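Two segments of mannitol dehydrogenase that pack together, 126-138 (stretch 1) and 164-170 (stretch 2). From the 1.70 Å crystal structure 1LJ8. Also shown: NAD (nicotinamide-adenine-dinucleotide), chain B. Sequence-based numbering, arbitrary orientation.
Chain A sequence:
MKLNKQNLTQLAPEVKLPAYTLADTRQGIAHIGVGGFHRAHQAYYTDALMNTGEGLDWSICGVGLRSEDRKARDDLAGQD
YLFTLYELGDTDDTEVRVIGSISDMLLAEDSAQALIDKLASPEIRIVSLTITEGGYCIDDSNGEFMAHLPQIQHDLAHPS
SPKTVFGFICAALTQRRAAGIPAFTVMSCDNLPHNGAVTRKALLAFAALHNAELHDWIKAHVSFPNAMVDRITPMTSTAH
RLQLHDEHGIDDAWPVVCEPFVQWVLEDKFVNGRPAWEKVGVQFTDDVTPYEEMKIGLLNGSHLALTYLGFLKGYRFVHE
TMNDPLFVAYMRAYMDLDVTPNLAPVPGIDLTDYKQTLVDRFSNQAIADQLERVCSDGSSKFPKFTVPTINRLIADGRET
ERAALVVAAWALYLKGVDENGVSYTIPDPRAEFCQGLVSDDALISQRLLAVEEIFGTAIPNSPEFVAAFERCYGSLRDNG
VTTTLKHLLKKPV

Stretch 1 126-138: IVSLTITEGGYCI
Stretch 2 164-170: TVFGFIC

No hydrogen bond joins these two stretches, yet the long, flat side chain of Phe 166 ends among polar backbone atoms: its CZ lies 3.4 Å from Tyr 136 O and its CE1 3.8 Å from Gly 135 O. Its CA-to-CB bond points sideways, and chi1 m with chi2 106° brings the ring end to the loop. Cys 137 SG (chi1 m), polarizable and suited to an aromatic edge, sits 4.1 Å from Phe 166 CE1.

Most of the rest is aliphatic packing of strand 126-129 (phi/psi -100 to -140/110 to 160) and its continuation against helix 165-170 (about -60/-40). The chains run antiparallel in register: Val 127 CA is 8.4 Å from Ile 169 CA, Ile 131 CA 8.3 Å from Val 165 CA. The extended strand turns Val 127 (t) and Leu 129 (mt) toward the helix; Ile 131 (pt; -102/13), just past it, still points there. Small, branched Val 165 (p) serves two neighbours: CG2 meets Leu 129 CD2 at 3.8 Å, CG1 meets Ile 131 CD1 at 3.9 Å. One turn on, Ile 169 (mt) is long enough for its CD1 to approach Val 127 CG1, 4.4 Å.

Thr 164 (p) caps the helix, its OG1 accepting from Gly 167 N at 3.2 Å. Type I turns span Thr 132 (78/162) to Gly 135 and Gly 134 to Cys 137 (57/38). At Gly 135 a CB would clash with Ile 131 O.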

# COMPACT_ATOMS: atom_id res chain seq x y z
N ILE A 126 15.45 9.14 9.26
CA ILE A 126 14.08 8.63 9.11
C ILE A 126 14.19 7.26 8.45
O ILE A 126 14.97 7.11 7.47
CB ILE A 126 13.23 9.51 8.13
CG1 ILE A 126 12.91 10.87 8.78
CG2 ILE A 126 11.89 8.79 7.80
CD1 ILE A 126 12.45 11.91 7.72
N VAL A 127 13.48 6.27 8.99
CA VAL A 127 13.36 4.93 8.36
C VAL A 127 11.87 4.92 7.93
O VAL A 127 10.97 4.93 8.78
CB VAL A 127 13.64 3.76 9.34
CG1 VAL A 127 13.35 2.38 8.63
CG2 VAL A 127 15.13 3.80 9.74
N SER A 128 11.63 4.94 6.62
CA SER A 128 10.28 4.93 6.10
C SER A 128 9.91 3.54 5.60
O SER A 128 10.78 2.71 5.26
CB SER A 128 10.11 5.98 5.01
OG SER A 128 11.13 5.84 4.03
N LEU A 129 8.60 3.30 5.52
CA LEU A 129 8.10 1.99 5.14
C LEU A 129 7.00 1.90 4.09
O LEU A 129 6.02 2.66 4.15
CB LEU A 129 7.49 1.28 6.40
CG LEU A 129 8.25 1.29 7.76
CD1 LEU A 129 7.34 0.74 8.91
CD2 LEU A 129 9.54 0.43 7.60
N THR A 130 7.17 1.01 3.10
CA THR A 130 6.00 0.58 2.30
C THR A 130 6.23 -0.95 2.29
O THR A 130 6.77 -1.53 1.35
CB THR A 130 5.87 1.13 0.87
OG1 THR A 130 7.08 0.94 0.15
CG2 THR A 130 5.53 2.65 0.91
N ILE A 131 5.87 -1.59 3.41
CA ILE A 131 6.07 -3.05 3.58
C ILE A 131 4.78 -3.85 3.38
O ILE A 131 4.73 -5.05 3.68
CB ILE A 131 6.63 -3.38 4.99
CG1 ILE A 131 5.67 -2.87 6.10
CG2 ILE A 131 7.99 -2.70 5.16
CD1 ILE A 131 6.10 -3.35 7.55
N THR A 132 3.77 -3.17 2.84
CA THR A 132 2.42 -3.69 2.55
C THR A 132 1.50 -3.81 3.75
O THR A 132 1.94 -3.83 4.91
CB THR A 132 2.39 -5.05 1.73
OG1 THR A 132 2.63 -6.18 2.60
CG2 THR A 132 3.39 -4.99 0.55
N GLU A 133 0.20 -3.92 3.45
CA GLU A 133 -0.85 -3.95 4.45
C GLU A 133 -0.72 -5.03 5.52
O GLU A 133 -1.09 -4.79 6.68
CB GLU A 133 -2.23 -4.10 3.77
CG GLU A 133 -2.70 -2.85 2.95
CD GLU A 133 -2.12 -2.70 1.56
OE1 GLU A 133 -1.24 -3.48 1.13
OE2 GLU A 133 -2.56 -1.75 0.85
N GLY A 134 -0.18 -6.18 5.13
CA GLY A 134 -0.04 -7.25 6.10
C GLY A 134 1.36 -7.33 6.71
O GLY A 134 1.62 -8.27 7.50
N GLY A 135 2.26 -6.39 6.40
CA GLY A 135 3.63 -6.48 6.94
C GLY A 135 3.82 -6.14 8.42
O GLY A 135 4.90 -6.35 8.97
N TYR A 136 2.78 -5.66 9.10
CA TYR A 136 2.94 -5.22 10.48
C TYR A 136 2.66 -6.26 11.57
O TYR A 136 2.90 -6.01 12.76
CB TYR A 136 2.10 -3.96 10.71
CG TYR A 136 2.54 -2.80 9.81
CD1 TYR A 136 2.21 -2.77 8.45
CD2 TYR A 136 3.35 -1.79 10.33
CE1 TYR A 136 2.69 -1.75 7.62
CE2 TYR A 136 3.86 -0.74 9.51
CZ TYR A 136 3.52 -0.74 8.16
OH TYR A 136 4.02 0.27 7.36
N CYS A 137 2.11 -7.38 11.14
CA CYS A 137 1.87 -8.50 12.02
C CYS A 137 1.00 -8.23 13.24
O CYS A 137 1.32 -8.72 14.33
CB CYS A 137 3.22 -9.07 12.49
SG CYS A 137 4.30 -9.53 11.08
N ILE A 138 -0.04 -7.41 13.09
CA ILE A 138 -0.96 -7.20 14.22
C ILE A 138 -2.26 -7.88 13.77
O ILE A 138 -2.72 -7.65 12.64
CB ILE A 138 -1.31 -5.71 14.48
CG1 ILE A 138 -0.07 -4.97 15.01
CG2 ILE A 138 -2.52 -5.61 15.50
CD1 ILE A 138 0.32 -5.35 16.38
N THR A 164 13.34 -9.63 9.40
CA THR A 164 12.15 -8.77 9.28
C THR A 164 12.41 -7.33 9.58
O THR A 164 13.40 -6.95 10.18
CB THR A 164 11.00 -9.20 10.22
OG1 THR A 164 11.31 -8.82 11.58
CG2 THR A 164 10.81 -10.72 10.15
N VAL A 165 11.43 -6.50 9.21
CA VAL A 165 11.58 -5.10 9.48
C VAL A 165 11.77 -4.85 11.00
O VAL A 165 12.55 -3.96 11.41
CB VAL A 165 10.33 -4.34 8.89
CG1 VAL A 165 9.05 -4.89 9.49
CG2 VAL A 165 10.43 -2.88 9.16
N PHE A 166 11.06 -5.59 11.83
CA PHE A 166 11.20 -5.36 13.27
C PHE A 166 12.59 -5.71 13.77
O PHE A 166 13.14 -4.98 14.58
CB PHE A 166 10.16 -6.18 14.03
CG PHE A 166 8.76 -5.90 13.59
CD1 PHE A 166 8.08 -6.82 12.81
CD2 PHE A 166 8.17 -4.67 13.88
CE1 PHE A 166 6.80 -6.52 12.31
CE2 PHE A 166 6.90 -4.35 13.38
CZ PHE A 166 6.22 -5.28 12.59
N GLY A 167 13.12 -6.84 13.31
CA GLY A 167 14.46 -7.26 13.73
C GLY A 167 15.50 -6.26 13.27
O GLY A 167 16.41 -5.91 14.04
N PHE A 168 15.39 -5.79 12.04
CA PHE A 168 16.36 -4.80 11.55
C PHE A 168 16.26 -3.49 12.28
O PHE A 168 17.29 -2.88 12.64
CB PHE A 168 16.23 -4.59 10.03
CG PHE A 168 17.02 -5.58 9.24
CD1 PHE A 168 16.39 -6.63 8.57
CD2 PHE A 168 18.43 -5.51 9.25
CE1 PHE A 168 17.15 -7.61 7.90
CE2 PHE A 168 19.19 -6.50 8.58
CZ PHE A 168 18.52 -7.54 7.92
N ILE A 169 15.04 -2.98 12.47
CA ILE A 169 14.93 -1.72 13.20
C ILE A 169 15.46 -1.85 14.64
O ILE A 169 16.17 -0.97 15.11
CB ILE A 169 13.47 -1.21 13.22
CG1 ILE A 169 13.17 -0.65 11.82
CG2 ILE A 169 13.26 -0.13 14.31
CD1 ILE A 169 11.67 -0.38 11.58
N CYS A 170 15.14 -2.93 15.33
CA CYS A 170 15.64 -3.07 16.72
C CYS A 170 17.13 -3.18 16.75
O CYS A 170 17.77 -2.59 17.61
CB CYS A 170 15.04 -4.29 17.41
SG CYS A 170 13.34 -3.98 17.96
PA NAD B . 5.10 -3.26 -4.87
O1A NAD B . 4.62 -4.61 -5.07
O2A NAD B . 5.67 -2.43 -5.97
O5B NAD B . 6.21 -3.24 -3.74
C5B NAD B . 5.93 -3.83 -2.43
C4B NAD B . 7.31 -3.69 -1.76
O4B NAD B . 7.16 -4.22 -0.37
C3B NAD B . 8.45 -4.61 -2.33
O3B NAD B . 9.67 -3.87 -2.20
C2B NAD B . 8.38 -5.85 -1.42
O2B NAD B . 9.59 -6.60 -1.41
C1B NAD B . 8.14 -5.20 -0.07
N9A NAD B . 7.59 -6.06 0.93
C8A NAD B . 6.52 -6.93 0.90
N7A NAD B . 6.31 -7.51 2.07
C5A NAD B . 7.30 -6.98 2.88
C6A NAD B . 7.55 -7.23 4.24
N6A NAD B . 6.84 -8.04 5.03
N1A NAD B . 8.63 -6.59 4.83
C2A NAD B . 9.43 -5.71 4.10
N3A NAD B . 9.19 -5.43 2.76
C4A NAD B . 8.10 -6.11 2.20
O3 NAD B . 3.89 -2.48 -4.19
PN NAD B . 3.51 -0.92 -4.17
O1N NAD B . 2.58 -0.64 -5.26
O2N NAD B . 4.77 -0.17 -4.14
O5D NAD B . 2.68 -0.80 -2.83
C5D NAD B . 3.38 -1.00 -1.61
C4D NAD B . 2.51 -0.45 -0.57
O4D NAD B . 2.40 0.99 -0.58
C3D NAD B . 1.03 -0.98 -0.47
O3D NAD B . 0.96 -2.28 0.10
C2D NAD B . 0.31 0.12 0.28
O2D NAD B . 0.38 -0.07 1.69
C1D NAD B . 1.06 1.40 -0.17
N1N NAD B . 0.39 2.16 -1.25
C2N NAD B . 0.35 1.77 -2.60
C3N NAD B . -0.40 2.54 -3.46
C7N NAD B . -0.49 2.11 -4.94
O7N NAD B . -1.32 2.69 -5.64
N7N NAD B . 0.24 1.12 -5.41
C4N NAD B . -1.15 3.72 -2.98
C5N NAD B . -1.04 4.08 -1.60
C6N NAD B . -0.27 3.30 -0.70